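Local coordinates for Abbfa_003403 (Acinetobacter baumannii, PDB 4ZXH), which probably assembles a peptide product as a four-domain nonribosomal peptide synthetase, with condensation, adenylation, carrier and thioesterase domains in one chain, at residues T1158-D1164 / P1261-A1267; A1110-M1114 / A1141-E1145. All blocks are in the same frame, centred on the assembly; numbering follows the deposited sequence.

Contact 1: T1158-D1164 / P1261-A1267; sequences TGIVMID and PILLVKA
I1160 and I1262 run alongside each other, CB of I1160 4.1 Å from CG1 of I1262, on adjacent parallel strands of the central sheet of an alpha/beta-hydrolase fold, the architecture of thioesterase domains. The axes of the two short strands come within 4.7 Å at closest approach, and alternate residues of 1158-1164 do the bonding: I1160 and M1162 each use both N and O, as in the bond from M1162 N to L1263 O (2.8 Å). V1161 and I1163 turn their backbones to the next strand, 1131-1136.

M1162 illustrates how such pairing extends into the side chains. Its CB rests on CD1 of L1264 at 4.0 Å and lies near O of L1263. CG stands beside the backbone N (chi1 -71°), and the extended chain runs on through SD to CE, which meets CG1 and CD1 of I1262, the latter at 3.7 Å. On the other face V1161, I1163 and L1263 pack against helix 1303-1316, while CG2 of I1163 faces CB of V1265 at 4.3 Å.

At the strand end D1164 bonds with both backbone and side chain. Its N reaches O of V1265, OD2 pairs with ND1 of H1297, consistent with a catalytic Cys-His-Asp triad, and OD1 receives the backbone N of A1267 at 3.1 Å from above the carboxylate plane, 56° out of it.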
loop_
_atom_site.group_PDB
_atom_site.type_symbol
_atom_site.label_atom_id
_atom_site.label_comp_id
_atom_site.label_asym_id
_atom_site.label_seq_id
_atom_site.Cartn_x
_atom_site.Cartn_y
_atom_site.Cartn_z
ATOM N N THR A 1158 29.284 47.830 -4.794
ATOM C CA THR A 1158 28.169 48.569 -5.380
ATOM C C THR A 1158 27.324 49.214 -4.292
ATOM O O THR A 1158 26.924 50.376 -4.405
ATOM C CB THR A 1158 27.279 47.665 -6.250
ATOM O OG1 THR A 1158 28.033 47.209 -7.378
ATOM C CG2 THR A 1158 26.060 48.431 -6.746
ATOM N N GLY A 1159 27.066 48.453 -3.235
ATOM C CA GLY A 1159 26.286 48.942 -2.119
ATOM C C GLY A 1159 26.105 47.896 -1.039
ATOM O O GLY A 1159 26.341 46.709 -1.258
ATOM N N ILE A 1160 25.689 48.347 0.137
ATOM C CA ILE A 1160 25.416 47.457 1.254
ATOM C C ILE A 1160 23.962 47.587 1.702
ATOM O O ILE A 1160 23.483 48.694 1.956
ATOM C CB ILE A 1160 26.310 47.764 2.445
ATOM C CG1 ILE A 1160 27.776 47.688 2.050
ATOM C CG2 ILE A 1160 26.049 46.769 3.553
ATOM C CD1 ILE A 1160 28.702 48.015 3.199
ATOM N N VAL A 1161 23.253 46.472 1.806
ATOM C CA VAL A 1161 21.926 46.530 2.384
ATOM C C VAL A 1161 21.944 46.097 3.843
ATOM O O VAL A 1161 22.295 44.964 4.155
ATOM C CB VAL A 1161 20.942 45.664 1.627
ATOM C CG1 VAL A 1161 19.600 45.696 2.325
ATOM C CG2 VAL A 1161 20.796 46.172 0.213
ATOM N N MET A 1162 21.575 46.997 4.747
ATOM C CA MET A 1162 21.564 46.632 6.154
ATOM C C MET A 1162 20.182 46.774 6.706
ATOM O O MET A 1162 19.625 47.873 6.728
ATOM C CB MET A 1162 22.525 47.497 6.961
ATOM C CG MET A 1162 23.993 47.223 6.710
ATOM S SD MET A 1162 24.931 48.433 7.634
ATOM C CE MET A 1162 26.470 48.492 6.709
ATOM N N ILE A 1163 19.621 45.664 7.160
ATOM C CA ILE A 1163 18.277 45.701 7.703
ATOM C C ILE A 1163 18.331 45.706 9.235
ATOM O O ILE A 1163 18.717 44.716 9.861
ATOM C CB ILE A 1163 17.446 44.533 7.172
ATOM C CG1 ILE A 1163 17.579 44.473 5.645
ATOM C CG2 ILE A 1163 15.998 44.715 7.550
ATOM C CD1 ILE A 1163 16.999 43.245 5.024
ATOM N N ASP A 1164 17.969 46.855 9.810
ATOM C CA ASP A 1164 18.007 47.103 11.248
ATOM C C ASP A 1164 19.288 46.595 11.935
ATOM O O ASP A 1164 19.253 45.981 12.996
ATOM C CB ASP A 1164 16.775 46.504 11.914
ATOM C CG ASP A 1164 16.367 47.269 13.166
ATOM O OD1 ASP A 1164 16.166 48.507 13.083
ATOM O OD2 ASP A 1164 16.280 46.634 14.242
ATOM N N PRO A 1261 28.700 53.008 0.151
ATOM C CA PRO A 1261 27.306 53.309 -0.195
ATOM C C PRO A 1261 26.365 52.327 0.515
ATOM O O PRO A 1261 26.395 51.128 0.248
ATOM C CB PRO A 1261 27.279 53.138 -1.714
ATOM C CG PRO A 1261 28.362 52.159 -1.995
ATOM C CD PRO A 1261 29.421 52.349 -0.950
ATOM N N ILE A 1262 25.558 52.838 1.437
ATOM C CA ILE A 1262 24.772 51.989 2.328
ATOM C C ILE A 1262 23.291 52.311 2.292
ATOM O O ILE A 1262 22.899 53.479 2.313
ATOM C CB ILE A 1262 25.258 52.128 3.789
ATOM C CG1 ILE A 1262 26.658 51.546 3.947
ATOM C CG2 ILE A 1262 24.312 51.435 4.752
ATOM C CD1 ILE A 1262 27.234 51.798 5.304
ATOM N N LEU A 1263 22.469 51.271 2.240
ATOM C CA LEU A 1263 21.038 51.412 2.481
ATOM C C LEU A 1263 20.722 50.808 3.841
ATOM O O LEU A 1263 20.881 49.592 4.036
ATOM C CB LEU A 1263 20.216 50.727 1.383
ATOM C CG LEU A 1263 18.710 50.601 1.625
ATOM C CD1 LEU A 1263 18.085 51.972 1.682
ATOM C CD2 LEU A 1263 18.055 49.757 0.535
ATOM N N LEU A 1264 20.303 51.651 4.788
ATOM C CA LEU A 1264 19.911 51.159 6.108
ATOM C C LEU A 1264 18.397 51.176 6.289
ATOM O O LEU A 1264 17.780 52.242 6.316
ATOM C CB LEU A 1264 20.576 51.980 7.208
ATOM C CG LEU A 1264 20.109 51.671 8.635
ATOM C CD1 LEU A 1264 20.448 50.269 9.031
ATOM C CD2 LEU A 1264 20.714 52.658 9.609
ATOM N N VAL A 1265 17.805 49.992 6.394
ATOM C CA VAL A 1265 16.367 49.861 6.593
ATOM C C VAL A 1265 16.088 49.715 8.087
ATOM O O VAL A 1265 16.484 48.726 8.708
ATOM C CB VAL A 1265 15.787 48.641 5.817
ATOM C CG1 VAL A 1265 14.310 48.484 6.082
ATOM C CG2 VAL A 1265 16.029 48.786 4.310
ATOM N N LYS A 1266 15.428 50.703 8.677
ATOM C CA LYS A 1266 15.195 50.667 10.111
ATOM C C LYS A 1266 13.786 50.202 10.445
ATOM O O LYS A 1266 12.795 50.677 9.879
ATOM C CB LYS A 1266 15.450 52.037 10.731
ATOM C CG LYS A 1266 15.081 52.107 12.198
ATOM C CD LYS A 1266 15.624 53.360 12.848
ATOM C CE LYS A 1266 15.092 53.502 14.261
ATOM N NZ LYS A 1266 15.160 54.936 14.699
ATOM N N ALA A 1267 13.709 49.244 11.355
ATOM C CA ALA A 1267 12.441 48.812 11.914
ATOM C C ALA A 1267 11.908 49.925 12.818
ATOM O O ALA A 1267 12.452 50.159 13.895
ATOM C CB ALA A 1267 12.631 47.512 12.687
#

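Contact 2: A1110-M1114 / A1141-E1145; sequences AIEEM and AIAYE
In E1145, CG stands anti to the backbone N (chi1 173°), which carries it over the CG2 branch of I1111 beside CB; the bend at chi2 then turns the carboxylate towards E1112. The CG2 methyl is 3.5 Å from CB of E1145, so the buried acid offers its aliphatic stem to the isoleucine. The second branch of I1111 points elsewhere, its CD1 ending 4.4 Å from CB of A1141. M1114 also sets its CG anti to the backbone N (chi1 -161°), and an extended chi2 brings SD to CD1 of I1142 at 3.6 Å, the two side chains crossing at about a right angle; chi3 only bends CE off beyond the sulfur.

The arrangement is helix-helix packing within the alpha/beta-hydrolase fold of the thioesterase domain, helix 1138-1152 being the one that follows the probable nucleophile elbow. The polar end of E1145 illustrates how a buried carboxylate is accommodated at such a pair: OE1 forms a salt bridge with NE of R1148 and a hydrogen bond with OH of Y1253, while OE2 is bound by NE2 of Q1149, which also bonds to the backbone O of E1112. CG of E1112 lies 3.7 Å from OE2 of E1145. The two side chains cross at a slant, their carboxylate planes 61° apart. OE2 of E1112 remains 5.4 Å from OE1 of E1145, and the nearby arginine probably eases the proximity of the two like charges.

No hydrogen bond joins the two segments directly; the fit is one of side-chain packing at the start of helix 1111-1125. Helix 1233-1251 covers the apolar part, with A1249 touching both I1111 and M1114, and helix 1138-1152 in turn packs on strands 1067-1070 and 1157-1163.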
loop_
_atom_site.group_PDB
_atom_site.type_symbol
_atom_site.label_atom_id
_atom_site.label_comp_id
_atom_site.label_asym_id
_atom_site.label_seq_id
_atom_site.Cartn_x
_atom_site.Cartn_y
_atom_site.Cartn_z
ATOM N N ALA A 1110 36.167 35.844 15.244
ATOM C CA ALA A 1110 36.603 37.191 14.931
ATOM C C ALA A 1110 35.994 37.602 13.605
ATOM O O ALA A 1110 36.168 36.905 12.606
ATOM C CB ALA A 1110 38.111 37.267 14.876
ATOM N N ILE A 1111 35.275 38.720 13.591
ATOM C CA ILE A 1111 34.621 39.175 12.366
ATOM C C ILE A 1111 35.623 39.330 11.228
ATOM O O ILE A 1111 35.321 38.994 10.078
ATOM C CB ILE A 1111 33.859 40.495 12.586
ATOM C CG1 ILE A 1111 32.448 40.185 13.069
ATOM C CG2 ILE A 1111 33.717 41.255 11.322
ATOM C CD1 ILE A 1111 31.467 41.271 12.816
ATOM N N GLU A 1112 36.825 39.790 11.552
ATOM C CA GLU A 1112 37.858 39.966 10.536
ATOM C C GLU A 1112 38.175 38.619 9.853
ATOM O O GLU A 1112 38.318 38.554 8.625
ATOM C CB GLU A 1112 39.121 40.608 11.149
ATOM C CG GLU A 1112 38.935 42.077 11.676
ATOM C CD GLU A 1112 38.539 42.201 13.181
ATOM O OE1 GLU A 1112 38.098 41.198 13.796
ATOM O OE2 GLU A 1112 38.667 43.316 13.754
ATOM N N GLU A 1113 38.223 37.540 10.630
ATOM C CA GLU A 1113 38.561 36.227 10.076
ATOM C C GLU A 1113 37.386 35.627 9.321
ATOM O O GLU A 1113 37.543 35.035 8.256
ATOM C CB GLU A 1113 39.022 35.269 11.179
ATOM C CG GLU A 1113 40.358 35.625 11.797
ATOM C CD GLU A 1113 41.450 35.805 10.755
ATOM O OE1 GLU A 1113 41.457 35.049 9.758
ATOM O OE2 GLU A 1113 42.304 36.701 10.934
ATOM N N MET A 1114 36.207 35.780 9.905
ATOM C CA MET A 1114 34.937 35.410 9.280
ATOM C C MET A 1114 34.867 35.972 7.860
ATOM O O MET A 1114 34.536 35.269 6.908
ATOM C CB MET A 1114 33.782 35.944 10.139
ATOM C CG MET A 1114 32.444 35.328 9.943
ATOM S SD MET A 1114 31.264 35.944 11.187
ATOM C CE MET A 1114 32.125 35.529 12.702
ATOM N N ALA A 1141 26.666 43.846 9.831
ATOM C CA ALA A 1141 28.014 44.129 10.347
ATOM C C ALA A 1141 29.096 43.301 9.637
ATOM O O ALA A 1141 30.165 43.813 9.333
ATOM C CB ALA A 1141 28.074 43.896 11.822
ATOM N N ILE A 1142 28.817 42.026 9.377
ATOM C CA ILE A 1142 29.693 41.199 8.551
ATOM C C ILE A 1142 29.911 41.833 7.186
ATOM O O ILE A 1142 31.063 41.990 6.753
ATOM C CB ILE A 1142 29.126 39.797 8.367
ATOM C CG1 ILE A 1142 29.081 39.076 9.715
ATOM C CG2 ILE A 1142 29.940 39.016 7.363
ATOM C CD1 ILE A 1142 28.507 37.700 9.653
ATOM N N ALA A 1143 28.811 42.227 6.533
ATOM C CA ALA A 1143 28.861 42.903 5.228
ATOM C C ALA A 1143 29.772 44.113 5.228
ATOM O O ALA A 1143 30.503 44.353 4.265
ATOM C CB ALA A 1143 27.484 43.321 4.796
ATOM N N TYR A 1144 29.721 44.874 6.316
ATOM C CA TYR A 1144 30.550 46.060 6.459
ATOM C C TYR A 1144 32.011 45.659 6.434
ATOM O O TYR A 1144 32.799 46.229 5.674
ATOM C CB TYR A 1144 30.206 46.795 7.752
ATOM C CG TYR A 1144 30.816 48.178 7.908
ATOM C CD1 TYR A 1144 30.374 49.249 7.137
ATOM C CD2 TYR A 1144 31.787 48.423 8.866
ATOM C CE1 TYR A 1144 30.907 50.517 7.292
ATOM C CE2 TYR A 1144 32.325 49.688 9.040
ATOM C CZ TYR A 1144 31.888 50.730 8.250
ATOM O OH TYR A 1144 32.426 51.991 8.422
ATOM N N GLU A 1145 32.368 44.655 7.236
ATOM C CA GLU A 1145 33.769 44.231 7.316
ATOM C C GLU A 1145 34.234 43.560 6.015
ATOM O O GLU A 1145 35.391 43.696 5.612
ATOM C CB GLU A 1145 33.994 43.291 8.510
ATOM C CG GLU A 1145 35.389 42.660 8.562
ATOM C CD GLU A 1145 36.516 43.690 8.721
ATOM O OE1 GLU A 1145 36.249 44.828 9.182
ATOM O OE2 GLU A 1145 37.676 43.352 8.389
#

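In the fold
Helix 1138-1152 connects the two contacts: it supplies one side of contact 2 and is followed in the chain by strand 1157-1163 of contact 1. The centres are about 16 Å apart, yet the packing is continuous, because CB of A1143 meets CG2 of I1160 at 3.9 Å and CD1 of Y1144 meets CE of M1162 at 4.0 Å. Both contacts border the probable active site: contact 1 supplies D1164, and I1142 of contact 2 touches the probable nucleophile elbow. C1137, on that elbow just before helix 1138-1152, would complete a triad with H1297 and D1164.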